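Local coordinates for protein probable mRNA-capping enzyme (Acanthamoeba polyphaga mimivirus, PDB 3BGY) that removes the 5'-terminal phosphate of triphosphate-ended RNA through this triphosphatase domain, one part of a larger enzyme that also adds and methylates the mRNA cap, at residues I66-I77 against R169-F180. Sequence-based numbering, arbitrary orientation.
Sequences IESNNYLDISLI and RIMYRYKTRYSF. With ACT (acetate ion), chain E.
K175 and D73 meet across two antiparallel strands in a weak salt bridge, NZ to OD2 at 3.4 Å, reinforced by a water that gives a hydrogen to D73 OD2 and accepts one from K175 NZ, the latter at 2.7 Å. The same water bonds to Y71 OH, tying three side chains together. D73 OD1 is satisfied by S87 on strand 83-88, while R85 makes a long, weak ion pair with OD2, so the carboxylate has partners on both oxygens. K175 is extended beyond CG and crosses the tyrosine; its CB forms a CH-pi contact over one face of the Y71 ring, 4.1 Å from the centroid. R177 instead bends at chi3 (60°), which brings a face of its guanidinium against the CE1 and OH side of Y71, ring and guanidinium planes 51° apart; in this conformer Y71 OH lies 3.2 Å from R177 NH1 but badly angled for a hydrogen bond. R177 NE donates to a second water at 2.7 Å, and that water donates to S179 OG, which is also hydrogen-bonded to D189. E67 OE2 stays 4.1 Å from R177 NH2, well out of the guanidinium plane, an approach of opposite charges without a directed N-H.

The backbone is zipped from E67-S179 to I77-R169 by paired N-H...O=C bonds at every second residue. On the other face of the sheet, T176 OG1 donates to N70 OD1 at 3.0 Å, and apolar contacts take over further along, where I74 CG2 packs 3.7 Å from Y172 CE1 and reaches I170. Helix 106-115 covers this end through I109 and I113. The polar row of E67, N69, Y71, D73, R173, K175 and R177, alternating with this more apolar face, belongs to two neighbouring strands of the closed antiparallel eight-stranded barrel of a tunnel-type RNA triphosphatase, whose interior is characteristically lined by charged side chains.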
loop_
_atom_site.group_PDB
_atom_site.type_symbol
_atom_site.label_atom_id
_atom_site.label_comp_id
_atom_site.label_asym_id
_atom_site.label_seq_id
_atom_site.Cartn_x
_atom_site.Cartn_y
_atom_site.Cartn_z
ATOM N N ILE A 66 -3.732 17.049 -0.654
ATOM C CA ILE A 66 -4.512 15.945 -1.243
ATOM C C ILE A 66 -3.756 15.454 -2.475
ATOM O O ILE A 66 -3.284 16.250 -3.291
ATOM C CB ILE A 66 -5.953 16.370 -1.694
ATOM C CG1 ILE A 66 -6.763 16.935 -0.519
ATOM C CG2 ILE A 66 -6.694 15.175 -2.293
ATOM C CD1 ILE A 66 -8.136 17.503 -0.883
ATOM N N GLU A 67 -3.643 14.143 -2.623
ATOM C CA GLU A 67 -2.994 13.586 -3.806
ATOM C C GLU A 67 -3.916 12.453 -4.268
ATOM O O GLU A 67 -4.374 11.644 -3.452
ATOM C CB GLU A 67 -1.605 13.039 -3.468
ATOM C CG GLU A 67 -0.769 12.634 -4.679
ATOM C CD GLU A 67 0.571 12.045 -4.277
ATOM O OE1 GLU A 67 1.414 12.802 -3.753
ATOM O OE2 GLU A 67 0.771 10.824 -4.468
ATOM N N SER A 68 -4.246 12.427 -5.555
ATOM C CA SER A 68 -5.095 11.350 -6.046
ATOM C C SER A 68 -4.467 10.789 -7.297
ATOM O O SER A 68 -3.912 11.535 -8.102
ATOM C CB SER A 68 -6.543 11.782 -6.293
ATOM O OG SER A 68 -6.624 12.917 -7.122
ATOM N N ASN A 69 -4.431 9.468 -7.402
ATOM C CA ASN A 69 -3.804 8.833 -8.567
ATOM C C ASN A 69 -4.501 7.558 -8.965
ATOM O O ASN A 69 -4.990 6.840 -8.117
ATOM C CB ASN A 69 -2.357 8.412 -8.251
ATOM C CG ASN A 69 -1.405 9.575 -8.116
ATOM O OD1 ASN A 69 -1.121 10.281 -9.088
ATOM N ND2 ASN A 69 -0.890 9.771 -6.913
ATOM N N ASN A 70 -4.470 7.266 -10.259
ATOM C CA ASN A 70 -4.993 6.017 -10.826
ATOM C C ASN A 70 -3.682 5.327 -11.265
ATOM O O ASN A 70 -2.837 5.943 -11.933
ATOM C CB ASN A 70 -5.837 6.236 -12.091
ATOM C CG ASN A 70 -7.070 7.054 -11.849
ATOM O OD1 ASN A 70 -7.810 6.803 -10.915
ATOM N ND2 ASN A 70 -7.316 8.027 -12.721
ATOM N N TYR A 71 -3.461 4.093 -10.833
ATOM C CA TYR A 71 -2.241 3.378 -11.209
ATOM C C TYR A 71 -2.419 1.880 -11.232
ATOM O O TYR A 71 -3.309 1.352 -10.588
ATOM C CB TYR A 71 -1.063 3.754 -10.291
ATOM C CG TYR A 71 -1.225 3.442 -8.817
ATOM C CD1 TYR A 71 -1.944 4.301 -7.972
ATOM C CD2 TYR A 71 -0.579 2.335 -8.247
ATOM C CE1 TYR A 71 -2.001 4.059 -6.581
ATOM C CE2 TYR A 71 -0.624 2.089 -6.860
ATOM C CZ TYR A 71 -1.335 2.952 -6.040
ATOM O OH TYR A 71 -1.401 2.690 -4.691
ATOM N N LEU A 72 -1.532 1.201 -11.952
ATOM C CA LEU A 72 -1.564 -0.252 -12.040
ATOM C C LEU A 72 -0.346 -0.853 -11.314
ATOM O O LEU A 72 0.808 -0.522 -11.631
ATOM C CB LEU A 72 -1.535 -0.693 -13.525
ATOM C CG LEU A 72 -1.457 -2.206 -13.737
ATOM C CD1 LEU A 72 -2.701 -2.874 -13.246
ATOM C CD2 LEU A 72 -1.196 -2.536 -15.202
ATOM N N ASP A 73 -0.605 -1.707 -10.318
ATOM C CA ASP A 73 0.459 -2.416 -9.598
ATOM C C ASP A 73 0.634 -3.800 -10.190
ATOM O O ASP A 73 -0.337 -4.542 -10.324
ATOM C CB ASP A 73 0.103 -2.650 -8.121
ATOM C CG ASP A 73 0.460 -1.495 -7.233
ATOM O OD1 ASP A 73 1.137 -0.563 -7.690
ATOM O OD2 ASP A 73 0.097 -1.545 -6.041
ATOM N N ILE A 74 1.877 -4.166 -10.498
ATOM C CA ILE A 74 2.166 -5.495 -11.036
ATOM C C ILE A 74 3.117 -6.084 -10.023
ATOM O O ILE A 74 4.226 -5.587 -9.818
ATOM C CB ILE A 74 2.829 -5.460 -12.440
ATOM C CG1 ILE A 74 1.941 -4.725 -13.439
ATOM C CG2 ILE A 74 2.993 -6.885 -12.986
ATOM C CD1 ILE A 74 2.372 -3.311 -13.694
ATOM N N SER A 75 2.652 -7.118 -9.332
ATOM C CA SER A 75 3.484 -7.738 -8.318
ATOM C C SER A 75 3.997 -9.096 -8.761
ATOM O O SER A 75 3.205 -9.951 -9.169
ATOM C CB SER A 75 2.681 -7.947 -7.037
ATOM O OG SER A 75 2.229 -6.719 -6.497
ATOM N N LEU A 76 5.314 -9.279 -8.672
ATOM C CA LEU A 76 5.928 -10.583 -8.963
ATOM C C LEU A 76 6.139 -11.224 -7.616
ATOM O O LEU A 76 6.854 -10.684 -6.772
ATOM C CB LEU A 76 7.269 -10.446 -9.674
ATOM C CG LEU A 76 7.302 -9.621 -10.937
ATOM C CD1 LEU A 76 8.742 -9.701 -11.454
ATOM C CD2 LEU A 76 6.316 -10.138 -12.002
ATOM N N ILE A 77 5.489 -12.371 -7.413
ATOM C CA ILE A 77 5.529 -13.085 -6.136
ATOM C C ILE A 77 6.414 -14.313 -6.253
ATOM O O ILE A 77 6.116 -15.245 -6.975
ATOM C CB ILE A 77 4.101 -13.454 -5.679
ATOM C CG1 ILE A 77 3.232 -12.191 -5.677
ATOM C CG2 ILE A 77 4.120 -14.063 -4.238
ATOM C CD1 ILE A 77 1.752 -12.482 -5.804
ATOM N N ARG A 169 4.699 -16.085 -9.421
ATOM C CA ARG A 169 3.265 -15.841 -9.510
ATOM C C ARG A 169 3.120 -14.339 -9.811
ATOM O O ARG A 169 4.015 -13.552 -9.462
ATOM C CB ARG A 169 2.553 -16.174 -8.182
ATOM C CG ARG A 169 2.486 -17.669 -7.818
ATOM C CD ARG A 169 2.004 -17.826 -6.358
ATOM N NE ARG A 169 1.640 -19.197 -5.937
ATOM C CZ ARG A 169 2.517 -20.130 -5.565
ATOM N NH1 ARG A 169 3.821 -19.873 -5.573
ATOM N NH2 ARG A 169 2.088 -21.299 -5.083
ATOM N N ILE A 170 2.082 -13.940 -10.538
ATOM C CA ILE A 170 1.891 -12.513 -10.812
ATOM C C ILE A 170 0.495 -12.076 -10.387
ATOM O O ILE A 170 -0.482 -12.808 -10.576
ATOM C CB ILE A 170 2.093 -12.139 -12.294
ATOM C CG1 ILE A 170 3.420 -12.699 -12.808
ATOM C CG2 ILE A 170 2.147 -10.605 -12.452
ATOM C CD1 ILE A 170 3.541 -12.632 -14.308
ATOM N N MET A 171 0.419 -10.891 -9.793
ATOM C CA MET A 171 -0.853 -10.321 -9.370
ATOM C C MET A 171 -0.947 -8.890 -9.885
ATOM O O MET A 171 0.061 -8.164 -9.926
ATOM C CB MET A 171 -0.992 -10.363 -7.847
ATOM C CG MET A 171 -2.306 -9.798 -7.317
ATOM S SD MET A 171 -2.354 -9.881 -5.547
ATOM C CE MET A 171 -0.798 -9.031 -5.118
ATOM N N TYR A 172 -2.152 -8.522 -10.318
ATOM C CA TYR A 172 -2.434 -7.188 -10.854
ATOM C C TYR A 172 -3.453 -6.478 -10.006
ATOM O O TYR A 172 -4.433 -7.082 -9.586
ATOM C CB TYR A 172 -2.997 -7.283 -12.267
ATOM C CG TYR A 172 -2.095 -8.053 -13.192
ATOM C CD1 TYR A 172 -1.020 -7.415 -13.835
ATOM C CD2 TYR A 172 -2.256 -9.449 -13.370
ATOM C CE1 TYR A 172 -0.126 -8.141 -14.633
ATOM C CE2 TYR A 172 -1.340 -10.201 -14.185
ATOM C CZ TYR A 172 -0.291 -9.522 -14.802
ATOM O OH TYR A 172 0.588 -10.195 -15.597
ATOM N N ARG A 173 -3.162 -5.228 -9.661
ATOM C CA ARG A 173 -4.111 -4.433 -8.894
ATOM C C ARG A 173 -4.194 -3.065 -9.534
ATOM O O ARG A 173 -3.191 -2.376 -9.614
ATOM C CB ARG A 173 -3.698 -4.296 -7.424
ATOM C CG ARG A 173 -3.866 -5.586 -6.639
ATOM C CD ARG A 173 -3.546 -5.427 -5.177
ATOM N NE ARG A 173 -3.817 -6.683 -4.479
ATOM C CZ ARG A 173 -3.119 -7.150 -3.448
ATOM N NH1 ARG A 173 -2.084 -6.471 -2.967
ATOM N NH2 ARG A 173 -3.417 -8.341 -2.937
ATOM N N TYR A 174 -5.378 -2.711 -10.022
ATOM C CA TYR A 174 -5.606 -1.398 -10.612
ATOM C C TYR A 174 -6.230 -0.602 -9.474
ATOM O O TYR A 174 -7.305 -0.960 -8.932
ATOM C CB TYR A 174 -6.556 -1.446 -11.808
ATOM C CG TYR A 174 -6.677 -0.091 -12.484
ATOM C CD1 TYR A 174 -5.577 0.487 -13.123
ATOM C CD2 TYR A 174 -7.878 0.653 -12.417
ATOM C CE1 TYR A 174 -5.652 1.790 -13.684
ATOM C CE2 TYR A 174 -7.968 1.961 -12.983
ATOM C CZ TYR A 174 -6.853 2.515 -13.610
ATOM O OH TYR A 174 -6.962 3.779 -14.162
ATOM N N LYS A 175 -5.596 0.516 -9.160
ATOM C CA LYS A 175 -6.023 1.320 -8.016
ATOM C C LYS A 175 -6.331 2.771 -8.270
ATOM O O LYS A 175 -5.659 3.392 -9.099
ATOM C CB LYS A 175 -4.876 1.293 -7.006
ATOM C CG LYS A 175 -4.618 -0.088 -6.366
ATOM C CD LYS A 175 -3.494 -0.011 -5.345
ATOM C CE LYS A 175 -3.260 -1.349 -4.684
ATOM N NZ LYS A 175 -2.228 -1.255 -3.613
ATOM N N THR A 176 -7.350 3.291 -7.568
ATOM C CA THR A 176 -7.673 4.722 -7.586
ATOM C C THR A 176 -7.484 5.054 -6.109
ATOM O O THR A 176 -8.295 4.655 -5.256
ATOM C CB THR A 176 -9.100 5.048 -8.086
ATOM O OG1 THR A 176 -9.201 4.638 -9.455
ATOM C CG2 THR A 176 -9.361 6.579 -8.011
ATOM N N ARG A 177 -6.466 5.850 -5.850
ATOM C CA ARG A 177 -6.125 6.202 -4.487
ATOM C C ARG A 177 -6.292 7.682 -4.229
ATOM O O ARG A 177 -6.172 8.506 -5.136
ATOM C CB ARG A 177 -4.670 5.775 -4.231
ATOM C CG ARG A 177 -4.119 5.967 -2.800
ATOM C CD ARG A 177 -2.664 5.523 -2.708
ATOM N NE ARG A 177 -1.787 6.278 -3.607
ATOM C CZ ARG A 177 -0.489 6.024 -3.803
ATOM N NH1 ARG A 177 0.113 5.026 -3.172
ATOM N NH2 ARG A 177 0.218 6.785 -4.624
ATOM N N TYR A 178 -6.732 7.982 -3.017
ATOM C CA TYR A 178 -6.834 9.354 -2.547
ATOM C C TYR A 178 -5.967 9.342 -1.289
ATOM O O TYR A 178 -6.157 8.486 -0.417
ATOM C CB TYR A 178 -8.265 9.740 -2.187
ATOM C CG TYR A 178 -9.228 9.680 -3.332
ATOM C CD1 TYR A 178 -9.838 8.461 -3.680
ATOM C CD2 TYR A 178 -9.511 10.820 -4.102
ATOM C CE1 TYR A 178 -10.719 8.366 -4.793
ATOM C CE2 TYR A 178 -10.387 10.744 -5.224
ATOM C CZ TYR A 178 -10.984 9.513 -5.560
ATOM O OH TYR A 178 -11.811 9.416 -6.662
ATOM N N SER A 179 -4.986 10.246 -1.225
ATOM C CA SER A 179 -4.080 10.345 -0.077
ATOM C C SER A 179 -4.218 11.701 0.564
ATOM O O SER A 179 -4.159 12.738 -0.106
ATOM C CB SER A 179 -2.622 10.114 -0.497
ATOM O OG SER A 179 -2.446 8.802 -1.019
ATOM N N PHE A 180 -4.450 11.700 1.873
ATOM C CA PHE A 180 -4.631 12.952 2.585
ATOM C C PHE A 180 -3.546 13.112 3.625
ATOM O O PHE A 180 -3.479 12.344 4.574
ATOM C CB PHE A 180 -6.014 12.963 3.246
ATOM C CG PHE A 180 -7.129 12.727 2.276
ATOM C CD1 PHE A 180 -7.668 13.791 1.542
ATOM C CD2 PHE A 180 -7.637 11.426 2.067
ATOM C CE1 PHE A 180 -8.697 13.590 0.608
ATOM C CE2 PHE A 180 -8.681 11.208 1.131
ATOM C CZ PHE A 180 -9.220 12.300 0.394
HETATM C C ACT E . -4.653 14.301 -9.482
HETATM O O ACT E . -3.401 14.027 -9.877
HETATM O OXT ACT E . -5.398 13.410 -9.206
HETATM C CH3 ACT E . -5.127 15.714 -9.381
HETATM O O HOH W 1 -2.451 8.909 -4.015
HETATM O O HOH W 2 -0.077 0.290 -4.021
HETATM O O HOH W 3 5.764 -17.832 -6.350
#